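Local atomic coordinates of Cys-Gly metallodipeptidase DUG1 (Saccharomyces cerevisiae, PDB entry 4G1P), a protein that hydrolyses the dipeptide Cys-Gly with bound metal ions and, as the catalytic component of a complex with DUG2 and DUG3, takes part in degrading glutathione. Residues Tyr103-Ala108 with Asp137-Leu142; Lys131-Thr136 with Ile452-Asp457; Pro317-His322 with Gly343-Arg348. One frame throughout, in Å; residues are numbered along the deposited sequence.

From the N terminus, interaction 1 closes first: the loop after strand 96-102 (103-108) meets the start of helix 135-154 (137-142), across a loop that includes strands 122-124 and 129-131. Interaction 2 opens inside that loop, at 131-136, and closes only at 452-457, so the two cross; they also touch, through D137 N with E454 OE2 and T139 N with G134 O, and both use helix 135-154. Nested inside the long loop of interaction 2 is interaction 3, which pairs strand 318-325 with strand 340-349 about 22 Å, centre to centre, from interaction 1. The first two tie together the zinc-bearing catalytic domain; the third belongs to the lid.

Interaction 1 of 3, residues Tyr103-Ala108 with Asp137-Leu142; sequences YDVQPA and DDTGPL. With ZN (zinc ion), chain B.
L142 has CG anti to its backbone N (chi1 -175°), which carries CD1 across to Y103, 4.1 Å from Y103 CB. V105 turns CG1 anti to its own carbonyl carbon (chi1 -65°), and this methyl comes within 4.1 Å of T139 OG1 and faces D137 O as well. No direct hydrogen bond joins the two segments; two waters do the work. The first gives a hydrogen to D104 O (2.9 Å) and accepts from D138 N and from T139 OG1, the latter at 2.7 Å. K45 NZ binds both T139 OG1 and Y103 O, a second bridge between loop and helix. The other water accepts from Q106 N and donates to D137 O, 2.6 Å away. A cis peptide precedes D138, within a wide, pi-type turn (137-139) near the start of helix 135-154. D137 OD2 binds a zinc ion at 2.0 Å that E172 and H450 also hold; D137 and D200 bind the second zinc, so D137 bridges the dinuclear site of this M20 peptidase. D104, by similarity an active-site residue, turns its CB away from the helix; its OD1 accepts from E171 N and its OD2 from E172 N, while Q106 NE2 holds E172 OE1. The loop thus forms a second shell, steadying one zinc ligand through water and another by direct bonds.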
ATOM      1  N   TYR A 103       7.345 -13.487 -21.712  1.00 16.42           N
ATOM      2  CA  TYR A 103       8.556 -13.613 -20.925  1.00 14.66           C
ATOM      3  C   TYR A 103       8.673 -12.653 -19.745  1.00 16.18           C
ATOM      4  O   TYR A 103       9.624 -12.756 -18.974  1.00 19.05           O
ATOM      5  CB  TYR A 103       9.778 -13.509 -21.817  1.00 12.88           C
ATOM      6  CG  TYR A 103       9.933 -12.206 -22.556  1.00 18.14           C
ATOM      7  CD1 TYR A 103      10.452 -11.081 -21.921  1.00 16.54           C
ATOM      8  CD2 TYR A 103       9.609 -12.104 -23.915  1.00 17.72           C
ATOM      9  CE1 TYR A 103      10.620  -9.877 -22.602  1.00 16.96           C
ATOM     10  CE2 TYR A 103       9.780 -10.910 -24.602  1.00 18.75           C
ATOM     11  CZ  TYR A 103      10.291  -9.797 -23.934  1.00 19.30           C
ATOM     12  OH  TYR A 103      10.472  -8.607 -24.597  1.00 18.44           O
ATOM     13  N   ASP A 104       7.734 -11.718 -19.607  1.00 15.15           N
ATOM     14  CA  ASP A 104       7.701 -10.857 -18.433  1.00 15.12           C
ATOM     15  C   ASP A 104       6.967 -11.619 -17.356  1.00 16.61           C
ATOM     16  O   ASP A 104       6.353 -12.644 -17.649  1.00 15.17           O
ATOM     17  CB  ASP A 104       7.016  -9.514 -18.706  1.00 15.23           C
ATOM     18  CG  ASP A 104       5.564  -9.668 -19.145  1.00 20.43           C
ATOM     19  OD1 ASP A 104       5.298 -10.365 -20.152  1.00 19.72           O
ATOM     20  OD2 ASP A 104       4.677  -9.083 -18.486  1.00 22.18           O
ATOM     21  N   VAL A 105       7.041 -11.122 -16.120  1.00 17.87           N
ATOM     22  CA  VAL A 105       6.542 -11.833 -14.940  1.00 15.69           C
ATOM     23  C   VAL A 105       6.024 -10.874 -13.877  1.00 15.59           C
ATOM     24  O   VAL A 105       6.439  -9.723 -13.815  1.00 14.98           O
ATOM     25  CB  VAL A 105       7.662 -12.686 -14.282  1.00 16.48           C
ATOM     26  CG1 VAL A 105       8.116 -13.815 -15.202  1.00 13.16           C
ATOM     27  CG2 VAL A 105       8.853 -11.814 -13.885  1.00 13.22           C
ATOM     28  N   GLN A 106       5.127 -11.366 -13.030  1.00 17.71           N
ATOM     29  CA  GLN A 106       4.637 -10.615 -11.875  1.00 18.20           C
ATOM     30  C   GLN A 106       5.766 -10.238 -10.909  1.00 17.77           C
ATOM     31  O   GLN A 106       6.764 -10.934 -10.826  1.00 17.72           O
ATOM     32  CB  GLN A 106       3.582 -11.438 -11.138  1.00 17.57           C
ATOM     33  CG  GLN A 106       2.256 -11.548 -11.864  1.00 18.24           C
ATOM     34  CD  GLN A 106       1.462 -10.261 -11.806  1.00 22.90           C
ATOM     35  OE1 GLN A 106       1.272  -9.696 -10.733  1.00 26.35           O
ATOM     36  NE2 GLN A 106       1.006  -9.779 -12.963  1.00 21.91           N
ATOM     37  N   PRO A 107       5.620  -9.114 -10.190  1.00 19.10           N
ATOM     38  CA  PRO A 107       6.626  -8.789  -9.173  1.00 18.44           C
ATOM     39  C   PRO A 107       6.679  -9.860  -8.093  1.00 21.06           C
ATOM     40  O   PRO A 107       5.709 -10.599  -7.902  1.00 19.66           O
ATOM     41  CB  PRO A 107       6.114  -7.471  -8.565  1.00 13.68           C
ATOM     42  CG  PRO A 107       4.698  -7.368  -8.982  1.00 18.86           C
ATOM     43  CD  PRO A 107       4.600  -8.061 -10.303  1.00 19.41           C
ATOM     44  N   ALA A 108       7.805  -9.928  -7.392  1.00 19.92           N
ATOM     45  CA  ALA A 108       7.975 -10.872  -6.309  1.00 18.68           C
ATOM     46  C   ALA A 108       9.093 -10.439  -5.372  1.00 22.40           C
ATOM     47  O   ALA A 108      10.130  -9.924  -5.799  1.00 22.61           O
ATOM     48  CB  ALA A 108       8.254 -12.255  -6.858  1.00 15.72           C
ATOM     49  N   ASP A 137       4.147 -19.183 -15.118  1.00 17.09           N
ATOM     50  CA  ASP A 137       3.472 -18.064 -15.753  1.00 16.89           C
ATOM     51  C   ASP A 137       4.510 -17.003 -16.072  1.00 17.42           C
ATOM     52  O   ASP A 137       4.691 -16.071 -15.281  1.00 15.97           O
ATOM     53  CB  ASP A 137       2.406 -17.516 -14.790  1.00 15.66           C
ATOM     54  CG  ASP A 137       1.637 -16.325 -15.351  1.00 17.01           C
ATOM     55  OD1 ASP A 137       1.741 -16.038 -16.556  1.00 18.47           O
ATOM     56  OD2 ASP A 137       0.903 -15.674 -14.574  1.00 17.27           O
ATOM     57  N   ASP A 138       5.186 -17.110 -17.219  1.00 15.50           N
ATOM     58  CA  ASP A 138       4.883 -18.054 -18.294  1.00 16.21           C
ATOM     59  C   ASP A 138       6.195 -18.589 -18.884  1.00 15.30           C
ATOM     60  O   ASP A 138       6.226 -19.083 -20.005  1.00 12.50           O
ATOM     61  CB  ASP A 138       4.095 -17.319 -19.397  1.00 17.33           C
ATOM     62  CG  ASP A 138       3.587 -18.250 -20.522  1.00 19.97           C
ATOM     63  OD1 ASP A 138       3.084 -19.365 -20.237  1.00 20.76           O
ATOM     64  OD2 ASP A 138       3.686 -17.852 -21.699  1.00 17.35           O
ATOM     65  N   THR A 139       7.281 -18.484 -18.126  1.00 15.46           N
ATOM     66  CA  THR A 139       8.611 -18.773 -18.673  1.00 15.19           C
ATOM     67  C   THR A 139       8.903 -20.282 -18.893  1.00 15.72           C
ATOM     68  O   THR A 139       9.521 -20.665 -19.885  1.00 14.10           O
ATOM     69  CB  THR A 139       9.710 -18.086 -17.826  1.00 14.39           C
ATOM     70  OG1 THR A 139       9.460 -16.679 -17.806  1.00 13.15           O
ATOM     71  CG2 THR A 139      11.075 -18.319 -18.404  1.00 12.19           C
ATOM     72  N   GLY A 140       8.443 -21.128 -17.979  1.00 13.92           N
ATOM     73  CA  GLY A 140       8.518 -22.558 -18.190  1.00 14.13           C
ATOM     74  C   GLY A 140       7.872 -23.014 -19.497  1.00 17.07           C
ATOM     75  O   GLY A 140       8.538 -23.625 -20.343  1.00 14.39           O
ATOM     76  N   PRO A 141       6.566 -22.724 -19.671  1.00 17.00           N
ATOM     77  CA  PRO A 141       5.879 -23.152 -20.896  1.00 17.55           C
ATOM     78  C   PRO A 141       6.515 -22.556 -22.149  1.00 17.05           C
ATOM     79  O   PRO A 141       6.743 -23.294 -23.103  1.00 17.18           O
ATOM     80  CB  PRO A 141       4.457 -22.613 -20.706  1.00 18.35           C
ATOM     81  CG  PRO A 141       4.298 -22.495 -19.218  1.00 16.80           C
ATOM     82  CD  PRO A 141       5.640 -22.073 -18.723  1.00 15.10           C
ATOM     83  N   LEU A 142       6.797 -21.256 -22.137  1.00 15.15           N
ATOM     84  CA  LEU A 142       7.443 -20.601 -23.266  1.00 14.64           C
ATOM     85  C   LEU A 142       8.698 -21.359 -23.698  1.00 18.54           C
ATOM     86  O   LEU A 142       8.817 -21.764 -24.855  1.00 16.02           O
ATOM     87  CB  LEU A 142       7.810 -19.157 -22.911  1.00 12.65           C
ATOM     88  CG  LEU A 142       8.385 -18.254 -24.001  1.00 13.38           C
ATOM     89  CD1 LEU A 142       8.130 -16.804 -23.643  1.00 14.64           C
ATOM     90  CD2 LEU A 142       9.869 -18.474 -24.181  1.00 15.13           C
TER
HETATM   91 ZN    ZN B 501       0.264 -13.836 -15.127  1.00 21.94          ZN
HETATM   92  O   HOH W   1       7.096 -15.377 -18.103  1.00 12.93           O
HETATM   93  O   HOH W   2       3.971 -14.008 -13.877  1.00 13.71           O

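Interaction 2 of 3, residues Lys131-Thr136 with Ile452-Asp457; sequences KGRGVT and INEKLD
The guanidinium of R133 and the carboxylate of E454 are nearly coplanar, their planes 24° apart, and they meet edge to edge. E454 OE1 lies close to the guanidinium plane and takes NH1 of R133 on its anti lone pair, the salt bridge measuring 3.0 Å. A second donor comes to the same oxygen from above the carboxylate plane: G134 N, 2.8 Å from E454 OE1 and almost straight at 172°. E454 OE2 offers its own anti lone pair to T136 N at 2.8 Å and also receives D137 N, the backbone amide of a zinc ligand. CG of E454 stands anti to its backbone N (chi1 -171°) and the chain runs on extended, which delivers the carboxylate into the turn. R133 NH1 has a further partner in S451 O, and NH2 binds P107 O.

The carboxylate is held by a type II beta turn from G132 to V135, with G134 in the position that favours glycine, and by the start of helix 135-154 that follows it. The turn follows strand 129-131, the middle of a three-stranded antiparallel sheet whose edge strand 455-457 comes from near the C terminus; K131 and K455 form a non-hydrogen-bonded pair there. G132 N bonds to E454 O (2.9 Å) just beside it. Buried among amides and an arginine at the start of a helix, E454 is likely to be ionised.

Packing continues along the strand. V135 CG1 rests 3.9 Å from L456 CB, while L456 CD2 lies against the carbonyl oxygen of V135. T136 sends CG2 against E454, its OG1 being bonded to D447. K455 NZ is salt-bridged to D457 OD2 at 2.9 Å, and also to D446 and D447.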
ATOM      1  N   LYS A 131      10.594 -24.275  -8.027  1.00 19.49           N
ATOM      2  CA  LYS A 131      10.015 -23.097  -7.370  1.00 17.85           C
ATOM      3  C   LYS A 131      10.711 -21.835  -7.845  1.00 18.20           C
ATOM      4  O   LYS A 131      11.940 -21.719  -7.759  1.00 19.34           O
ATOM      5  CB  LYS A 131      10.133 -23.218  -5.848  1.00 16.59           C
ATOM      6  CG  LYS A 131       9.802 -24.607  -5.350  1.00 22.55           C
ATOM      7  CD  LYS A 131       9.942 -24.728  -3.849  1.00 30.23           C
ATOM      8  CE  LYS A 131       8.727 -24.098  -3.174  1.00 46.28           C
ATOM      9  NZ  LYS A 131       7.456 -24.503  -3.857  1.00 31.07           N
ATOM     10  N   GLY A 132       9.925 -20.890  -8.350  1.00 15.53           N
ATOM     11  CA  GLY A 132      10.463 -19.623  -8.812  1.00 14.93           C
ATOM     12  C   GLY A 132       9.382 -18.788  -9.459  1.00 18.45           C
ATOM     13  O   GLY A 132       8.426 -19.344 -10.013  1.00 18.13           O
ATOM     14  N   ARG A 133       9.504 -17.461  -9.368  1.00 16.82           N
ATOM     15  CA  ARG A 133       8.540 -16.567 -10.010  1.00 16.55           C
ATOM     16  C   ARG A 133       8.645 -16.671 -11.525  1.00 15.04           C
ATOM     17  O   ARG A 133       9.717 -16.492 -12.088  1.00 16.26           O
ATOM     18  CB  ARG A 133       8.756 -15.106  -9.591  1.00 16.64           C
ATOM     19  CG  ARG A 133       8.046 -14.094 -10.498  1.00 15.14           C
ATOM     20  CD  ARG A 133       6.509 -14.250 -10.444  1.00 16.85           C
ATOM     21  NE  ARG A 133       5.909 -13.576  -9.287  1.00 17.08           N
ATOM     22  CZ  ARG A 133       5.083 -14.148  -8.415  1.00 17.67           C
ATOM     23  NH1 ARG A 133       4.748 -15.422  -8.540  1.00 18.67           N
ATOM     24  NH2 ARG A 133       4.589 -13.445  -7.411  1.00 16.43           N
ATOM     25  N   GLY A 134       7.526 -16.949 -12.179  1.00 14.97           N
ATOM     26  CA  GLY A 134       7.500 -17.013 -13.625  1.00 13.97           C
ATOM     27  C   GLY A 134       7.691 -18.412 -14.169  1.00 15.94           C
ATOM     28  O   GLY A 134       7.647 -18.619 -15.388  1.00 17.27           O
ATOM     29  N   VAL A 135       7.886 -19.380 -13.281  1.00 13.63           N
ATOM     30  CA  VAL A 135       8.188 -20.727 -13.738  1.00 15.81           C
ATOM     31  C   VAL A 135       6.987 -21.398 -14.421  1.00 16.90           C
ATOM     32  O   VAL A 135       7.158 -22.147 -15.374  1.00 16.22           O
ATOM     33  CB  VAL A 135       8.820 -21.609 -12.638  1.00 15.24           C
ATOM     34  CG1 VAL A 135       7.783 -22.090 -11.640  1.00 13.88           C
ATOM     35  CG2 VAL A 135       9.532 -22.783 -13.281  1.00 15.24           C
ATOM     36  N   THR A 136       5.776 -21.093 -13.963  1.00 16.98           N
ATOM     37  CA  THR A 136       4.576 -21.547 -14.664  1.00 16.09           C
ATOM     38  C   THR A 136       3.927 -20.434 -15.498  1.00 17.15           C
ATOM     39  O   THR A 136       3.250 -20.706 -16.480  1.00 21.55           O
ATOM     40  CB  THR A 136       3.528 -22.164 -13.704  1.00 16.88           C
ATOM     41  OG1 THR A 136       2.662 -23.030 -14.438  1.00 16.39           O
ATOM     42  CG2 THR A 136       2.680 -21.093 -13.047  1.00 16.65           C
ATOM     43  N   ILE A 452       2.701 -16.253  -3.891  1.00 22.10           N
ATOM     44  CA  ILE A 452       3.996 -16.669  -3.348  1.00 23.46           C
ATOM     45  C   ILE A 452       4.252 -18.135  -3.648  1.00 24.15           C
ATOM     46  O   ILE A 452       3.305 -18.921  -3.767  1.00 23.55           O
ATOM     47  CB  ILE A 452       4.091 -16.499  -1.819  1.00 25.00           C
ATOM     48  CG1 ILE A 452       2.891 -17.156  -1.137  1.00 25.27           C
ATOM     49  CG2 ILE A 452       4.224 -15.021  -1.430  1.00 21.48           C
ATOM     50  CD1 ILE A 452       3.033 -17.268   0.356  1.00 20.37           C
ATOM     51  N   ASN A 453       5.535 -18.486  -3.763  1.00 22.27           N
ATOM     52  CA  ASN A 453       5.963 -19.866  -3.968  1.00 22.80           C
ATOM     53  C   ASN A 453       5.444 -20.478  -5.272  1.00 23.14           C
ATOM     54  O   ASN A 453       5.046 -21.636  -5.287  1.00 21.65           O
ATOM     55  CB  ASN A 453       5.553 -20.755  -2.780  1.00 22.72           C
ATOM     56  CG  ASN A 453       6.153 -20.292  -1.456  1.00 29.54           C
ATOM     57  OD1 ASN A 453       7.339 -19.984  -1.368  1.00 30.21           O
ATOM     58  ND2 ASN A 453       5.328 -20.246  -0.418  1.00 30.08           N
ATOM     59  N   GLU A 454       5.440 -19.697  -6.351  1.00 19.09           N
ATOM     60  CA  GLU A 454       5.017 -20.192  -7.654  1.00 17.62           C
ATOM     61  C   GLU A 454       5.859 -21.404  -8.042  1.00 20.16           C
ATOM     62  O   GLU A 454       7.096 -21.357  -8.026  1.00 21.05           O
ATOM     63  CB  GLU A 454       5.152 -19.103  -8.718  1.00 19.29           C
ATOM     64  CG  GLU A 454       4.522 -19.461 -10.058  1.00 16.14           C
ATOM     65  CD  GLU A 454       4.902 -18.498 -11.170  1.00 16.35           C
ATOM     66  OE1 GLU A 454       5.017 -17.290 -10.890  1.00 21.01           O
ATOM     67  OE2 GLU A 454       5.097 -18.945 -12.326  1.00 14.88           O
ATOM     68  N   LYS A 455       5.186 -22.494  -8.376  1.00 19.08           N
ATOM     69  CA  LYS A 455       5.855 -23.759  -8.632  1.00 18.61           C
ATOM     70  C   LYS A 455       5.427 -24.331  -9.977  1.00 21.56           C
ATOM     71  O   LYS A 455       4.374 -23.981 -10.515  1.00 18.01           O
ATOM     72  CB  LYS A 455       5.502 -24.766  -7.545  1.00 17.29           C
ATOM     73  CG  LYS A 455       4.426 -25.782  -7.971  1.00 22.10           C
ATOM     74  CD  LYS A 455       3.262 -25.801  -6.990  1.00 23.63           C
ATOM     75  CE  LYS A 455       2.378 -27.030  -7.166  1.00 21.38           C
ATOM     76  NZ  LYS A 455       1.704 -27.077  -8.485  1.00 18.31           N
ATOM     77  N   LEU A 456       6.267 -25.202 -10.517  1.00 21.23           N
ATOM     78  CA  LEU A 456       5.914 -26.012 -11.669  1.00 18.27           C
ATOM     79  C   LEU A 456       6.353 -27.423 -11.336  1.00 19.86           C
ATOM     80  O   LEU A 456       7.521 -27.647 -11.033  1.00 21.98           O
ATOM     81  CB  LEU A 456       6.613 -25.528 -12.939  1.00 17.27           C
ATOM     82  CG  LEU A 456       6.201 -26.304 -14.205  1.00 17.73           C
ATOM     83  CD1 LEU A 456       4.696 -26.306 -14.344  1.00 15.29           C
ATOM     84  CD2 LEU A 456       6.854 -25.733 -15.473  1.00 13.70           C
ATOM     85  N   ASP A 457       5.423 -28.370 -11.353  1.00 18.89           N
ATOM     86  CA  ASP A 457       5.785 -29.752 -11.093  1.00 19.43           C
ATOM     87  C   ASP A 457       6.561 -30.270 -12.290  1.00 20.06           C
ATOM     88  O   ASP A 457       6.193 -30.007 -13.432  1.00 20.78           O
ATOM     89  CB  ASP A 457       4.547 -30.600 -10.838  1.00 22.05           C
ATOM     90  CG  ASP A 457       3.757 -30.124  -9.634  1.00 27.47           C
ATOM     91  OD1 ASP A 457       4.112 -30.489  -8.489  1.00 26.18           O
ATOM     92  OD2 ASP A 457       2.778 -29.377  -9.840  1.00 29.16           O
TER

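Interaction 3 of 3, residues Pro317-His322 with Gly343-Arg348; sequences PSLSIH and GKFSIR. With CYS (cysteine), chain E.
H322 and S346 share the shortest polar contact: H322 NE2 meets S346 OG at 2.6 Å, the hydroxyl lying at the ring edge near its plane. S346 OG sits between its backbone N and carbonyl carbon (chi1 55°), on the side where the imidazole arrives. R348 NH1 gives a straight bond (168°) to O of the bound cysteine at 2.9 Å, again at the guanidinium edge. Behind these runs an antiparallel ladder: S320 N to S346 O at 3.0 Å, S346 N returning to S320 O, and R348 N to S318 O at 2.9 Å. H322 N closes the other end on K344 O.

On the face carrying L319, I321, F345 and I347, L319 CG packs 3.8 Å from I347 CG1 and I321 CG1 lies 3.9 Å from F345 CB. F345 and I347 continue onto helix 355-371 through V362. The second subunit meets S320 and R348 on the other face: E243 there binds S320 OG and S234 OG bonds to R348 NH2. V336 O of the same subunit takes H322 ND1.

An alanine at R348 would probably leave the cysteine carbonyl oxygen without this charged donor and S234 of the second subunit without its partner. The antiparallel pair of the lid places the arginine in the cysteine pocket, its bond to S234 consistent with the dimer interface helping to position it.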
ATOM      1  N   PRO A 317     -19.614 -13.622 -14.859  1.00 25.91           N
ATOM      2  CA  PRO A 317     -18.599 -12.605 -14.563  1.00 25.78           C
ATOM      3  C   PRO A 317     -18.226 -12.583 -13.092  1.00 26.07           C
ATOM      4  O   PRO A 317     -18.919 -13.178 -12.266  1.00 28.58           O
ATOM      5  CB  PRO A 317     -19.284 -11.288 -14.957  1.00 26.95           C
ATOM      6  CG  PRO A 317     -20.732 -11.578 -14.903  1.00 26.51           C
ATOM      7  CD  PRO A 317     -20.893 -13.027 -15.275  1.00 28.09           C
ATOM      8  N   SER A 318     -17.122 -11.922 -12.766  1.00 26.21           N
ATOM      9  CA  SER A 318     -16.749 -11.727 -11.366  1.00 22.82           C
ATOM     10  C   SER A 318     -16.134 -10.351 -11.167  1.00 22.50           C
ATOM     11  O   SER A 318     -15.655  -9.731 -12.117  1.00 22.97           O
ATOM     12  CB  SER A 318     -15.786 -12.816 -10.898  1.00 24.00           C
ATOM     13  OG  SER A 318     -14.622 -12.829 -11.699  1.00 21.89           O
ATOM     14  N   LEU A 319     -16.175  -9.858  -9.933  1.00 25.23           N
ATOM     15  CA  LEU A 319     -15.590  -8.558  -9.616  1.00 23.82           C
ATOM     16  C   LEU A 319     -14.702  -8.747  -8.405  1.00 22.94           C
ATOM     17  O   LEU A 319     -15.144  -9.248  -7.374  1.00 23.36           O
ATOM     18  CB  LEU A 319     -16.676  -7.515  -9.346  1.00 22.65           C
ATOM     19  CG  LEU A 319     -16.320  -6.023  -9.436  1.00 25.24           C
ATOM     20  CD1 LEU A 319     -17.578  -5.170  -9.547  1.00 23.24           C
ATOM     21  CD2 LEU A 319     -15.498  -5.553  -8.245  1.00 20.53           C
ATOM     22  N   SER A 320     -13.439  -8.376  -8.548  1.00 20.89           N
ATOM     23  CA  SER A 320     -12.486  -8.525  -7.460  1.00 20.72           C
ATOM     24  C   SER A 320     -11.937  -7.172  -7.034  1.00 21.17           C
ATOM     25  O   SER A 320     -11.794  -6.252  -7.850  1.00 19.91           O
ATOM     26  CB  SER A 320     -11.340  -9.447  -7.875  1.00 22.32           C
ATOM     27  OG  SER A 320     -11.685 -10.812  -7.698  1.00 20.13           O
ATOM     28  N   ILE A 321     -11.621  -7.041  -5.753  1.00 20.42           N
ATOM     29  CA  ILE A 321     -11.084  -5.771  -5.272  1.00 19.64           C
ATOM     30  C   ILE A 321      -9.644  -5.949  -4.784  1.00 19.11           C
ATOM     31  O   ILE A 321      -9.386  -6.698  -3.852  1.00 18.27           O
ATOM     32  CB  ILE A 321     -12.017  -5.127  -4.230  1.00 18.19           C
ATOM     33  CG1 ILE A 321     -13.283  -4.652  -4.937  1.00 16.53           C
ATOM     34  CG2 ILE A 321     -11.341  -3.947  -3.546  1.00 19.30           C
ATOM     35  CD1 ILE A 321     -14.331  -4.119  -4.021  1.00 19.14           C
ATOM     36  N   HIS A 322      -8.716  -5.256  -5.440  1.00 17.22           N
ATOM     37  CA  HIS A 322      -7.296  -5.544  -5.309  1.00 15.67           C
ATOM     38  C   HIS A 322      -6.535  -4.765  -4.251  1.00 19.14           C
ATOM     39  O   HIS A 322      -5.556  -5.261  -3.700  1.00 24.27           O
ATOM     40  CB  HIS A 322      -6.633  -5.344  -6.654  1.00 15.96           C
ATOM     41  CG  HIS A 322      -7.310  -6.094  -7.746  1.00 20.28           C
ATOM     42  ND1 HIS A 322      -7.327  -7.471  -7.794  1.00 18.57           N
ATOM     43  CD2 HIS A 322      -8.034  -5.667  -8.806  1.00 19.52           C
ATOM     44  CE1 HIS A 322      -8.006  -7.859  -8.855  1.00 18.47           C
ATOM     45  NE2 HIS A 322      -8.447  -6.785  -9.485  1.00 19.75           N
ATOM     46  N   GLY A 343      -8.660   3.405  -5.956  1.00 18.90           N
ATOM     47  CA  GLY A 343      -9.183   2.086  -5.644  1.00 20.83           C
ATOM     48  C   GLY A 343      -9.053   1.156  -6.843  1.00 22.43           C
ATOM     49  O   GLY A 343      -9.478   1.502  -7.947  1.00 21.60           O
ATOM     50  N   LYS A 344      -8.460  -0.014  -6.625  1.00 18.37           N
ATOM     51  CA  LYS A 344      -8.207  -0.959  -7.711  1.00 20.12           C
ATOM     52  C   LYS A 344      -9.218  -2.111  -7.717  1.00 18.21           C
ATOM     53  O   LYS A 344      -9.419  -2.789  -6.708  1.00 18.85           O
ATOM     54  CB  LYS A 344      -6.778  -1.502  -7.611  1.00 19.63           C
ATOM     55  CG  LYS A 344      -5.699  -0.415  -7.527  1.00 19.33           C
ATOM     56  CD  LYS A 344      -5.644   0.397  -8.805  1.00 18.61           C
ATOM     57  CE  LYS A 344      -4.629   1.514  -8.733  1.00 16.63           C
ATOM     58  NZ  LYS A 344      -3.276   1.012  -8.466  1.00 17.29           N
ATOM     59  N   PHE A 345      -9.867  -2.319  -8.855  1.00 19.09           N
ATOM     60  CA  PHE A 345     -10.800  -3.442  -9.010  1.00 21.30           C
ATOM     61  C   PHE A 345     -10.957  -3.872 -10.479  1.00 20.34           C
ATOM     62  O   PHE A 345     -10.901  -3.057 -11.408  1.00 21.49           O
ATOM     63  CB  PHE A 345     -12.171  -3.112  -8.397  1.00 16.96           C
ATOM     64  CG  PHE A 345     -12.924  -2.047  -9.139  1.00 16.99           C
ATOM     65  CD1 PHE A 345     -12.634  -0.710  -8.945  1.00 21.07           C
ATOM     66  CD2 PHE A 345     -13.923  -2.381 -10.031  1.00 21.55           C
ATOM     67  CE1 PHE A 345     -13.328   0.271  -9.624  1.00 22.28           C
ATOM     68  CE2 PHE A 345     -14.617  -1.402 -10.720  1.00 24.90           C
ATOM     69  CZ  PHE A 345     -14.322  -0.075 -10.512  1.00 22.29           C
ATOM     70  N   SER A 346     -11.150  -5.160 -10.691  1.00 21.82           N
ATOM     71  CA  SER A 346     -11.336  -5.653 -12.052  1.00 22.10           C
ATOM     72  C   SER A 346     -12.566  -6.548 -12.205  1.00 21.52           C
ATOM     73  O   SER A 346     -13.060  -7.152 -11.235  1.00 19.85           O
ATOM     74  CB  SER A 346     -10.083  -6.371 -12.536  1.00 17.64           C
ATOM     75  OG  SER A 346      -9.733  -7.393 -11.633  1.00 14.95           O
ATOM     76  N   ILE A 347     -13.066  -6.608 -13.434  1.00 19.79           N
ATOM     77  CA  ILE A 347     -14.179  -7.478 -13.757  1.00 19.79           C
ATOM     78  C   ILE A 347     -13.756  -8.514 -14.794  1.00 23.57           C
ATOM     79  O   ILE A 347     -13.173  -8.182 -15.834  1.00 21.79           O
ATOM     80  CB  ILE A 347     -15.384  -6.681 -14.271  1.00 23.83           C
ATOM     81  CG1 ILE A 347     -15.825  -5.642 -13.218  1.00 25.09           C
ATOM     82  CG2 ILE A 347     -16.518  -7.623 -14.612  1.00 20.22           C
ATOM     83  CD1 ILE A 347     -16.944  -4.699 -13.671  1.00 15.18           C
ATOM     84  N   ARG A 348     -14.019  -9.778 -14.489  1.00 22.82           N
ATOM     85  CA  ARG A 348     -13.802 -10.846 -15.453  1.00 22.90           C
ATOM     86  C   ARG A 348     -15.001 -10.924 -16.380  1.00 22.69           C
ATOM     87  O   ARG A 348     -16.119 -11.166 -15.941  1.00 23.95           O
ATOM     88  CB  ARG A 348     -13.583 -12.177 -14.738  1.00 24.79           C
ATOM     89  CG  ARG A 348     -12.306 -12.221 -13.890  1.00 21.15           C
ATOM     90  CD  ARG A 348     -11.043 -12.233 -14.736  1.00 18.42           C
ATOM     91  NE  ARG A 348      -9.861 -12.029 -13.910  1.00 22.08           N
ATOM     92  CZ  ARG A 348      -8.600 -12.109 -14.338  1.00 25.70           C
ATOM     93  NH1 ARG A 348      -8.320 -12.434 -15.601  1.00 19.25           N
ATOM     94  NH2 ARG A 348      -7.608 -11.883 -13.480  1.00 23.55           N
TER
HETATM   95  N   CYS E 504      -2.797 -11.729 -15.766  1.00 36.02           N
HETATM   96  CA  CYS E 504      -3.937 -10.841 -15.654  1.00 32.93           C
HETATM   97  C   CYS E 504      -5.189 -11.673 -15.364  1.00 23.46           C
HETATM   98  O   CYS E 504      -5.514 -12.605 -16.099  1.00 23.01           O
HETATM   99  CB  CYS E 504      -4.091  -9.991 -16.918  1.00 31.10           C
HETATM  100  SG  CYS E 504      -5.421  -8.831 -16.860  1.00 49.16           S